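PDB 4AKX: EXOU from Pseudomonas aeruginosa, which is a type III secreted cytotoxin with a patatin-like phospholipase domain, which probably hydrolyses membrane phospholipids of the host cell. Local coordinates for residues V67-L72 against S446-F451; L72-L77 against R341-I346; T258-F263 against I322-P327. One frame throughout, in Å; residues are numbered along the deposited sequence.

Interaction 1. Residues V67-L72 against S446-F451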
loop_
_atom_site.group_PDB
_atom_site.type_symbol
_atom_site.label_atom_id
_atom_site.label_comp_id
_atom_site.label_asym_id
_atom_site.label_seq_id
_atom_site.Cartn_x
_atom_site.Cartn_y
_atom_site.Cartn_z
ATOM N N VAL B 67 20.427 -7.616 35.030
ATOM C CA VAL B 67 18.977 -7.408 34.939
ATOM C C VAL B 67 18.315 -7.980 36.174
ATOM O O VAL B 67 18.539 -9.145 36.523
ATOM C CB VAL B 67 18.352 -8.063 33.691
ATOM C CG1 VAL B 67 16.834 -7.935 33.728
ATOM C CG2 VAL B 67 18.930 -7.472 32.423
ATOM N N THR B 68 17.524 -7.147 36.836
ATOM C CA THR B 68 16.790 -7.549 38.008
ATOM C C THR B 68 15.335 -7.727 37.728
ATOM O O THR B 68 14.704 -6.844 37.194
ATOM C CB THR B 68 16.897 -6.488 39.049
ATOM O OG1 THR B 68 18.280 -6.300 39.319
ATOM C CG2 THR B 68 16.157 -6.926 40.316
ATOM N N GLU B 69 14.804 -8.875 38.105
ATOM C CA GLU B 69 13.414 -9.169 37.923
ATOM C C GLU B 69 12.663 -9.068 39.257
ATOM O O GLU B 69 13.042 -9.706 40.267
ATOM C CB GLU B 69 13.243 -10.552 37.308
ATOM C CG GLU B 69 11.808 -11.066 37.397
ATOM C CD GLU B 69 11.563 -12.354 36.609
ATOM O OE1 GLU B 69 12.529 -13.145 36.414
ATOM O OE2 GLU B 69 10.386 -12.573 36.193
ATOM N N LEU B 70 11.594 -8.266 39.242
ATOM C CA LEU B 70 10.693 -8.116 40.379
ATOM C C LEU B 70 9.402 -8.919 40.216
ATOM O O LEU B 70 8.771 -8.891 39.164
ATOM C CB LEU B 70 10.373 -6.654 40.568
ATOM C CG LEU B 70 9.299 -6.253 41.563
ATOM C CD1 LEU B 70 9.764 -6.636 42.948
ATOM C CD2 LEU B 70 9.077 -4.750 41.492
ATOM N N GLN B 71 9.029 -9.656 41.256
ATOM C CA GLN B 71 7.730 -10.327 41.296
ATOM C C GLN B 71 6.990 -9.953 42.578
ATOM O O GLN B 71 7.587 -9.873 43.658
ATOM C CB GLN B 71 7.896 -11.830 41.207
ATOM C CG GLN B 71 6.650 -12.560 40.759
ATOM C CD GLN B 71 6.610 -13.996 41.250
ATOM O OE1 GLN B 71 7.641 -14.665 41.363
ATOM N NE2 GLN B 71 5.416 -14.478 41.541
ATOM N N LEU B 72 5.692 -9.707 42.463
ATOM C CA LEU B 72 4.983 -9.022 43.525
ATOM C C LEU B 72 3.511 -9.349 43.393
ATOM O O LEU B 72 3.017 -9.554 42.289
ATOM C CB LEU B 72 5.256 -7.527 43.424
ATOM C CG LEU B 72 4.386 -6.396 43.963
ATOM C CD1 LEU B 72 5.159 -5.076 43.925
ATOM C CD2 LEU B 72 3.111 -6.248 43.150
ATOM N N SER B 446 0.287 -13.058 40.242
ATOM C CA SER B 446 1.369 -12.141 40.491
ATOM C C SER B 446 1.509 -11.048 39.420
ATOM O O SER B 446 0.677 -10.937 38.509
ATOM C CB SER B 446 2.674 -12.917 40.633
ATOM O OG SER B 446 3.705 -12.079 41.143
ATOM N N GLU B 447 2.526 -10.199 39.606
ATOM C CA GLU B 447 2.983 -9.226 38.626
ATOM C C GLU B 447 4.475 -9.412 38.514
ATOM O O GLU B 447 5.153 -9.608 39.522
ATOM C CB GLU B 447 2.725 -7.800 39.098
ATOM C CG GLU B 447 1.331 -7.546 39.639
ATOM C CD GLU B 447 0.704 -6.285 39.059
ATOM O OE1 GLU B 447 1.276 -5.174 39.263
ATOM O OE2 GLU B 447 -0.362 -6.409 38.394
ATOM N N ARG B 448 4.982 -9.360 37.286
ATOM C CA ARG B 448 6.411 -9.403 37.024
ATOM C C ARG B 448 6.851 -8.089 36.379
ATOM O O ARG B 448 6.163 -7.559 35.514
ATOM C CB ARG B 448 6.735 -10.566 36.099
ATOM C CG ARG B 448 5.957 -11.837 36.410
ATOM C CD ARG B 448 6.610 -13.052 35.768
ATOM N NE ARG B 448 5.860 -14.280 36.032
ATOM C CZ ARG B 448 5.908 -14.969 37.171
ATOM N NH1 ARG B 448 6.664 -14.545 38.182
ATOM N NH2 ARG B 448 5.192 -16.084 37.302
ATOM N N HIS B 449 7.960 -7.532 36.844
ATOM C CA HIS B 449 8.542 -6.355 36.214
ATOM C C HIS B 449 10.012 -6.542 36.116
ATOM O O HIS B 449 10.660 -7.011 37.058
ATOM C CB HIS B 449 8.262 -5.104 37.013
ATOM C CG HIS B 449 6.798 -4.775 37.151
ATOM N ND1 HIS B 449 6.219 -3.758 36.480
ATOM C CD2 HIS B 449 5.801 -5.343 37.944
ATOM C CE1 HIS B 449 4.915 -3.686 36.814
ATOM N NE2 HIS B 449 4.660 -4.658 37.710
ATOM N N THR B 450 10.565 -6.191 34.969
ATOM C CA THR B 450 11.940 -6.490 34.705
ATOM C C THR B 450 12.646 -5.177 34.635
ATOM O O THR B 450 12.142 -4.232 34.044
ATOM C CB THR B 450 12.063 -7.241 33.386
ATOM O OG1 THR B 450 11.406 -8.521 33.500
ATOM C CG2 THR B 450 13.506 -7.467 33.047
ATOM N N PHE B 451 13.779 -5.069 35.294
ATOM C CA PHE B 451 14.535 -3.822 35.243
ATOM C C PHE B 451 15.955 -4.079 34.802
ATOM O O PHE B 451 16.377 -5.237 34.659
ATOM C CB PHE B 451 14.517 -3.089 36.590
ATOM C CG PHE B 451 13.144 -2.831 37.104
ATOM C CD1 PHE B 451 12.438 -3.812 37.801
ATOM C CD2 PHE B 451 12.547 -1.639 36.858
ATOM C CE1 PHE B 451 11.145 -3.586 38.231
ATOM C CE2 PHE B 451 11.268 -1.387 37.305
ATOM C CZ PHE B 451 10.559 -2.360 37.997
#

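Interaction 2. Residues L72-L77 against R341-I346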
loop_
_atom_site.group_PDB
_atom_site.type_symbol
_atom_site.label_atom_id
_atom_site.label_comp_id
_atom_site.label_asym_id
_atom_site.label_seq_id
_atom_site.Cartn_x
_atom_site.Cartn_y
_atom_site.Cartn_z
ATOM N N LEU B 72 5.692 -9.707 42.463
ATOM C CA LEU B 72 4.983 -9.022 43.525
ATOM C C LEU B 72 3.511 -9.349 43.393
ATOM O O LEU B 72 3.017 -9.554 42.289
ATOM C CB LEU B 72 5.256 -7.527 43.424
ATOM C CG LEU B 72 4.386 -6.396 43.963
ATOM C CD1 LEU B 72 5.159 -5.076 43.925
ATOM C CD2 LEU B 72 3.111 -6.248 43.150
ATOM N N SER B 73 2.831 -9.457 44.531
ATOM C CA SER B 73 1.413 -9.790 44.563
ATOM C C SER B 73 0.593 -8.718 43.865
ATOM O O SER B 73 0.889 -7.523 43.983
ATOM C CB SER B 73 0.935 -9.935 46.008
ATOM O OG SER B 73 0.958 -8.677 46.668
ATOM N N ARG B 74 -0.450 -9.149 43.160
ATOM C CA ARG B 74 -1.407 -8.231 42.547
ATOM C C ARG B 74 -1.788 -7.120 43.524
ATOM O O ARG B 74 -1.900 -7.358 44.720
ATOM C CB ARG B 74 -2.657 -8.990 42.084
ATOM C CG ARG B 74 -2.437 -9.899 40.880
ATOM C CD ARG B 74 -2.109 -9.085 39.633
ATOM N NE ARG B 74 -3.245 -8.265 39.214
ATOM C CZ ARG B 74 -3.879 -8.409 38.041
ATOM N NH1 ARG B 74 -3.478 -9.322 37.140
ATOM N NH2 ARG B 74 -4.911 -7.619 37.766
ATOM N N PRO B 75 -1.976 -5.900 43.015
ATOM C CA PRO B 75 -2.198 -4.725 43.833
ATOM C C PRO B 75 -3.448 -4.866 44.622
ATOM O O PRO B 75 -4.223 -5.763 44.375
ATOM C CB PRO B 75 -2.401 -3.610 42.811
ATOM C CG PRO B 75 -1.769 -4.115 41.562
ATOM C CD PRO B 75 -2.041 -5.587 41.584
ATOM N N PRO B 76 -3.665 -3.954 45.555
ATOM C CA PRO B 76 -4.839 -4.039 46.392
ATOM C C PRO B 76 -6.111 -3.745 45.588
ATOM O O PRO B 76 -6.132 -2.819 44.764
ATOM C CB PRO B 76 -4.590 -2.951 47.445
ATOM C CG PRO B 76 -3.784 -1.921 46.729
ATOM C CD PRO B 76 -2.926 -2.690 45.747
ATOM N N LEU B 77 -7.152 -4.549 45.802
ATOM C CA LEU B 77 -8.472 -4.211 45.273
ATOM C C LEU B 77 -9.015 -2.891 45.889
ATOM O O LEU B 77 -9.373 -2.825 47.087
ATOM C CB LEU B 77 -9.460 -5.375 45.462
ATOM C CG LEU B 77 -9.786 -6.248 44.251
ATOM C CD1 LEU B 77 -11.012 -7.078 44.571
ATOM C CD2 LEU B 77 -10.049 -5.425 43.000
ATOM N N ARG B 341 -1.063 0.917 40.790
ATOM C CA ARG B 341 -1.353 1.182 42.206
ATOM C C ARG B 341 -2.542 0.455 42.776
ATOM O O ARG B 341 -2.744 0.446 43.988
ATOM C CB ARG B 341 -1.361 2.671 42.564
ATOM C CG ARG B 341 -2.323 3.550 41.805
ATOM C CD ARG B 341 -2.373 4.922 42.472
ATOM N NE ARG B 341 -2.573 6.015 41.516
ATOM C CZ ARG B 341 -2.216 7.283 41.731
ATOM N NH1 ARG B 341 -1.636 7.627 42.873
ATOM N NH2 ARG B 341 -2.433 8.210 40.802
ATOM N N ASN B 342 -3.309 -0.191 41.920
ATOM C CA ASN B 342 -4.506 -0.866 42.378
ATOM C C ASN B 342 -5.083 -1.752 41.298
ATOM O O ASN B 342 -4.587 -1.789 40.185
ATOM C CB ASN B 342 -5.548 0.156 42.818
ATOM C CG ASN B 342 -6.022 0.997 41.679
ATOM O OD1 ASN B 342 -6.762 0.524 40.822
ATOM N ND2 ASN B 342 -5.564 2.240 41.628
ATOM N N ASP B 343 -6.143 -2.461 41.645
ATOM C CA ASP B 343 -6.762 -3.421 40.763
ATOM C C ASP B 343 -8.215 -3.056 40.647
ATOM O O ASP B 343 -8.767 -2.370 41.511
ATOM C CB ASP B 343 -6.658 -4.820 41.364
ATOM C CG ASP B 343 -5.555 -5.645 40.744
ATOM O OD1 ASP B 343 -4.545 -5.054 40.312
ATOM O OD2 ASP B 343 -5.704 -6.890 40.679
ATOM N N ASN B 344 -8.844 -3.556 39.597
ATOM C CA ASN B 344 -10.265 -3.390 39.410
ATOM C C ASN B 344 -10.990 -4.704 39.381
ATOM O O ASN B 344 -10.523 -5.668 38.781
ATOM C CB ASN B 344 -10.522 -2.653 38.122
ATOM C CG ASN B 344 -10.121 -1.221 38.215
ATOM O OD1 ASN B 344 -10.749 -0.452 38.929
ATOM N ND2 ASN B 344 -9.048 -0.855 37.529
ATOM N N LEU B 345 -12.136 -4.747 40.042
ATOM C CA LEU B 345 -13.079 -5.832 39.821
ATOM C C LEU B 345 -14.113 -5.324 38.847
ATOM O O LEU B 345 -14.852 -4.378 39.158
ATOM C CB LEU B 345 -13.742 -6.264 41.133
ATOM C CG LEU B 345 -14.560 -7.560 41.096
ATOM C CD1 LEU B 345 -13.928 -8.636 40.233
ATOM C CD2 LEU B 345 -14.784 -8.072 42.508
ATOM N N ILE B 346 -14.125 -5.898 37.652
ATOM C CA ILE B 346 -14.971 -5.382 36.617
ATOM C C ILE B 346 -16.055 -6.391 36.367
ATOM O O ILE B 346 -15.771 -7.500 35.923
ATOM C CB ILE B 346 -14.191 -5.131 35.322
ATOM C CG1 ILE B 346 -12.872 -4.405 35.618
ATOM C CG2 ILE B 346 -15.021 -4.302 34.360
ATOM C CD1 ILE B 346 -11.703 -4.830 34.741
#

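Interaction 3. Residues T258-F263 against I322-P327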
loop_
_atom_site.group_PDB
_atom_site.type_symbol
_atom_site.label_atom_id
_atom_site.label_comp_id
_atom_site.label_asym_id
_atom_site.label_seq_id
_atom_site.Cartn_x
_atom_site.Cartn_y
_atom_site.Cartn_z
ATOM N N THR B 258 -20.567 6.893 34.626
ATOM C CA THR B 258 -20.322 7.251 33.228
ATOM C C THR B 258 -21.579 6.952 32.416
ATOM O O THR B 258 -22.431 6.169 32.861
ATOM C CB THR B 258 -19.036 6.573 32.614
ATOM O OG1 THR B 258 -19.059 5.154 32.806
ATOM C CG2 THR B 258 -17.764 7.117 33.252
ATOM N N GLY B 259 -21.715 7.616 31.265
ATOM C CA GLY B 259 -22.851 7.416 30.369
ATOM C C GLY B 259 -22.549 7.984 29.000
ATOM O O GLY B 259 -21.749 8.900 28.877
ATOM N N THR B 260 -23.198 7.455 27.967
ATOM C CA THR B 260 -22.890 7.837 26.589
ATOM C C THR B 260 -24.124 8.346 25.838
ATOM O O THR B 260 -24.960 7.550 25.418
ATOM C CB THR B 260 -22.296 6.645 25.810
ATOM O OG1 THR B 260 -22.269 6.950 24.408
ATOM C CG2 THR B 260 -23.132 5.380 26.037
ATOM N N ALA B 261 -24.235 9.660 25.651
ATOM C CA ALA B 261 -25.435 10.231 25.019
ATOM C C ALA B 261 -25.218 10.469 23.548
ATOM O O ALA B 261 -24.240 11.105 23.168
ATOM C CB ALA B 261 -25.854 11.527 25.705
HETATM N N MSE B 262 -26.132 9.955 22.724
HETATM C CA MSE B 262 -26.205 10.326 21.305
HETATM C C MSE B 262 -26.580 11.776 21.185
HETATM O O MSE B 262 -27.574 12.201 21.748
HETATM C CB MSE B 262 -27.296 9.522 20.592
HETATM C CG MSE B 262 -27.015 8.023 20.599
HETATM SE SE MSE B 262 -25.965 7.461 19.013
HETATM C CE MSE B 262 -27.201 7.893 17.537
ATOM N N PHE B 263 -25.762 12.558 20.492
ATOM C CA PHE B 263 -26.249 13.770 19.850
ATOM C C PHE B 263 -25.802 13.831 18.404
ATOM O O PHE B 263 -24.634 13.583 18.097
ATOM C CB PHE B 263 -25.824 15.050 20.578
ATOM C CG PHE B 263 -26.433 16.296 19.978
ATOM C CD1 PHE B 263 -25.842 16.922 18.881
ATOM C CD2 PHE B 263 -27.649 16.791 20.444
ATOM C CE1 PHE B 263 -26.432 18.036 18.285
ATOM C CE2 PHE B 263 -28.241 17.905 19.854
ATOM C CZ PHE B 263 -27.632 18.527 18.773
ATOM N N ILE B 322 -24.916 0.882 23.572
ATOM C CA ILE B 322 -25.281 1.211 24.964
ATOM C C ILE B 322 -24.074 1.073 25.891
ATOM O O ILE B 322 -24.026 1.668 26.976
ATOM C CB ILE B 322 -26.481 0.366 25.491
ATOM C CG1 ILE B 322 -26.881 0.830 26.907
ATOM C CG2 ILE B 322 -26.174 -1.130 25.431
ATOM C CD1 ILE B 322 -27.998 0.036 27.559
ATOM N N ASN B 323 -23.092 0.302 25.442
ATOM C CA ASN B 323 -21.855 0.165 26.171
ATOM C C ASN B 323 -20.988 1.413 26.110
ATOM O O ASN B 323 -20.628 1.892 25.029
ATOM C CB ASN B 323 -21.071 -1.052 25.685
ATOM C CG ASN B 323 -21.385 -2.301 26.486
ATOM O OD1 ASN B 323 -22.348 -2.331 27.262
ATOM N ND2 ASN B 323 -20.566 -3.341 26.310
ATOM N N VAL B 324 -20.712 1.962 27.289
ATOM C CA VAL B 324 -19.531 2.773 27.506
ATOM C C VAL B 324 -18.365 1.790 27.499
ATOM O O VAL B 324 -18.277 0.934 28.378
ATOM C CB VAL B 324 -19.586 3.458 28.892
ATOM C CG1 VAL B 324 -18.474 4.479 29.045
ATOM C CG2 VAL B 324 -20.944 4.108 29.114
ATOM N N PRO B 325 -17.485 1.880 26.493
ATOM C CA PRO B 325 -16.334 0.957 26.456
ATOM C C PRO B 325 -15.615 0.871 27.823
ATOM O O PRO B 325 -15.323 1.900 28.442
ATOM C CB PRO B 325 -15.420 1.585 25.405
ATOM C CG PRO B 325 -16.326 2.418 24.558
ATOM C CD PRO B 325 -17.403 2.925 25.460
ATOM N N VAL B 326 -15.340 -0.337 28.296
ATOM C CA VAL B 326 -14.823 -0.502 29.661
ATOM C C VAL B 326 -13.793 0.563 30.073
ATOM O O VAL B 326 -13.953 1.212 31.109
ATOM C CB VAL B 326 -14.178 -1.877 29.895
ATOM C CG1 VAL B 326 -14.141 -2.169 31.387
ATOM C CG2 VAL B 326 -14.907 -2.977 29.130
ATOM N N PRO B 327 -12.719 0.731 29.265
ATOM C CA PRO B 327 -11.562 1.546 29.678
ATOM C C PRO B 327 -11.837 3.053 29.813
ATOM O O PRO B 327 -10.967 3.789 30.292
ATOM C CB PRO B 327 -10.546 1.286 28.565
ATOM C CG PRO B 327 -11.380 0.953 27.369
ATOM C CD PRO B 327 -12.532 0.167 27.911
#

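Interaction 1. Residues V67-L72 against S446-F451
This is an antiparallel strand pairing that puts strand 446-451 beside strand 68-73 in the smaller, all-antiparallel sheet of ExoU, with strand 58-63 on the other side of 68-73. The pairing is firmest around L70 and H449, whose backbones exchange two bonds: L70 N to H449 O at 2.7 Å and H449 N to L70 O at 2.8 Å. One face of the pair carries T68, L70, L72, E447, H449 and F451. There F451 lies alongside L70, its ring edge meeting CB (F451 CE1 to L70 CB 3.9 Å). On the other face Q71, with CG anti to the backbone N (chi1 -160°), brings its amide over S446 on an extended chain, and Q71 NE2 donates to S446 OG at 3.0 Å, in the amide plane. R448 lies alongside Q71, pointing the same way, its guanidinium turned 65° from the amide plane. S446 OG in turn donates to L72 O at 2.9 Å, from above the carbonyl plane, while E447 N reaches the same oxygen at 2.8 Å. E447 turns its carboxylate to a salt bridge with R340. Two donors thus grip L72 O, and the relay would fix the S446 hydroxyl about CA-CB (OG anti to N).

Interaction 2. Residues L72-L77 against R341-I346
R341 enters the contact through its backbone: its carbonyl O lies 3.6 Å from P76 CD, at the rim of the second proline ring, while the side chain leaves from the far side. N342 likewise directs its side chain away, and its CA receives P75 CB at 3.5 Å, so the first proline ring bears on the main chain. At D343 the backbone joins the strand. D343 N donates to P76 O at 3.1 Å, a bent bond whose donor sits above the carbonyl plane, and D343 pairs in parallel with L77. Its carboxylate is met by R74, whose chain folds at chi2 and chi3 (both -66°) to bring the guanidinium edge round. R74 NH2 forms a salt bridge with D343 OD2 at 3.1 Å, approaching from above the carboxylate plane, and NE adds a weak bond to the same oxygen; the two planes stand 81° apart. The strongest partner of the carboxylate is R442, which shares OD2 with R74; R340 pairs with OD1. This cluster of positive charge would be expected to keep the buried carboxylate ionised. Beyond N344, L77 reaches across with CD2, which lies 3.8 Å from D343 CB and 4.2 Å from L345 CB, bridging two residues of the neighbouring strand. The contact lies where strands 77-82 and 343-348 enter the mixed central sheet of the patatin-like α/β fold. Strand 395-397 flanks 343-348 on its other side, and helix 423-441 packs on L345 through V435, H438 and L439.

Interaction 3. Residues T258-F263 against I322-P327
Residues 258-263 run as an extended strand, whereas 322-327 form an irregular loop that tightens into a 3-10 turn at V326 and P327; the two backbones do not pair, and their nearest CA atoms, those of T260 and V324, stay 6.1 Å apart. The strand belongs to the mixed central sheet of the patatin-like α/β fold. It lies next to strand 110-114, which leads into a GxSxG sequence at G113, S115 and G117, consistent with the nucleophile elbow of this family. V324 carries the contact, pointing its isopropyl group at the strand. With CG1 anti to the backbone N (chi1 -171°), that methyl goes to T258, while V324 CG2 rests on G259 CA at 4.0 Å and lies beside T260 CG2. T260 holds CG2 between its backbone N and carbonyl carbon, with the hydroxyl anti to N, so it offers carbon to the loop; the side chains of T260 and V324 pass alongside, antiparallel to one another. V324 also touches S114, L269 and M329, so the loop rests across more than one strand of the sheet, and I322, whose side chain points away from strand 258-263, touches residues of the GxSxG sequence. The contact is loose and dispersive. T260 CG2 ends 3.9 Å from I322 O, and T258 OG1 the same distance from V324 CG1.

Following the chain from the N terminus, strand 68-73 opens interaction 1 and runs directly into the proline-rich connection of interaction 2, the two sharing L72. Strand 254-263 comes next and is met by the loop at 322-327, so interaction 3 closes first. Interaction 2 closes around it at 341-346, and interaction 1 closes last at 446-451: the three are nested without crossing. Interaction 1 completes one edge of the small antiparallel sheet, interaction 2 joins that sheet's exit to the central mixed sheet, and interaction 3 lays a loop on the far part of the latter. Interactions 1 and 2 touch through a long, weak ion pair, E447 with R74; interactions 2 and 3 touch through I346 and V326.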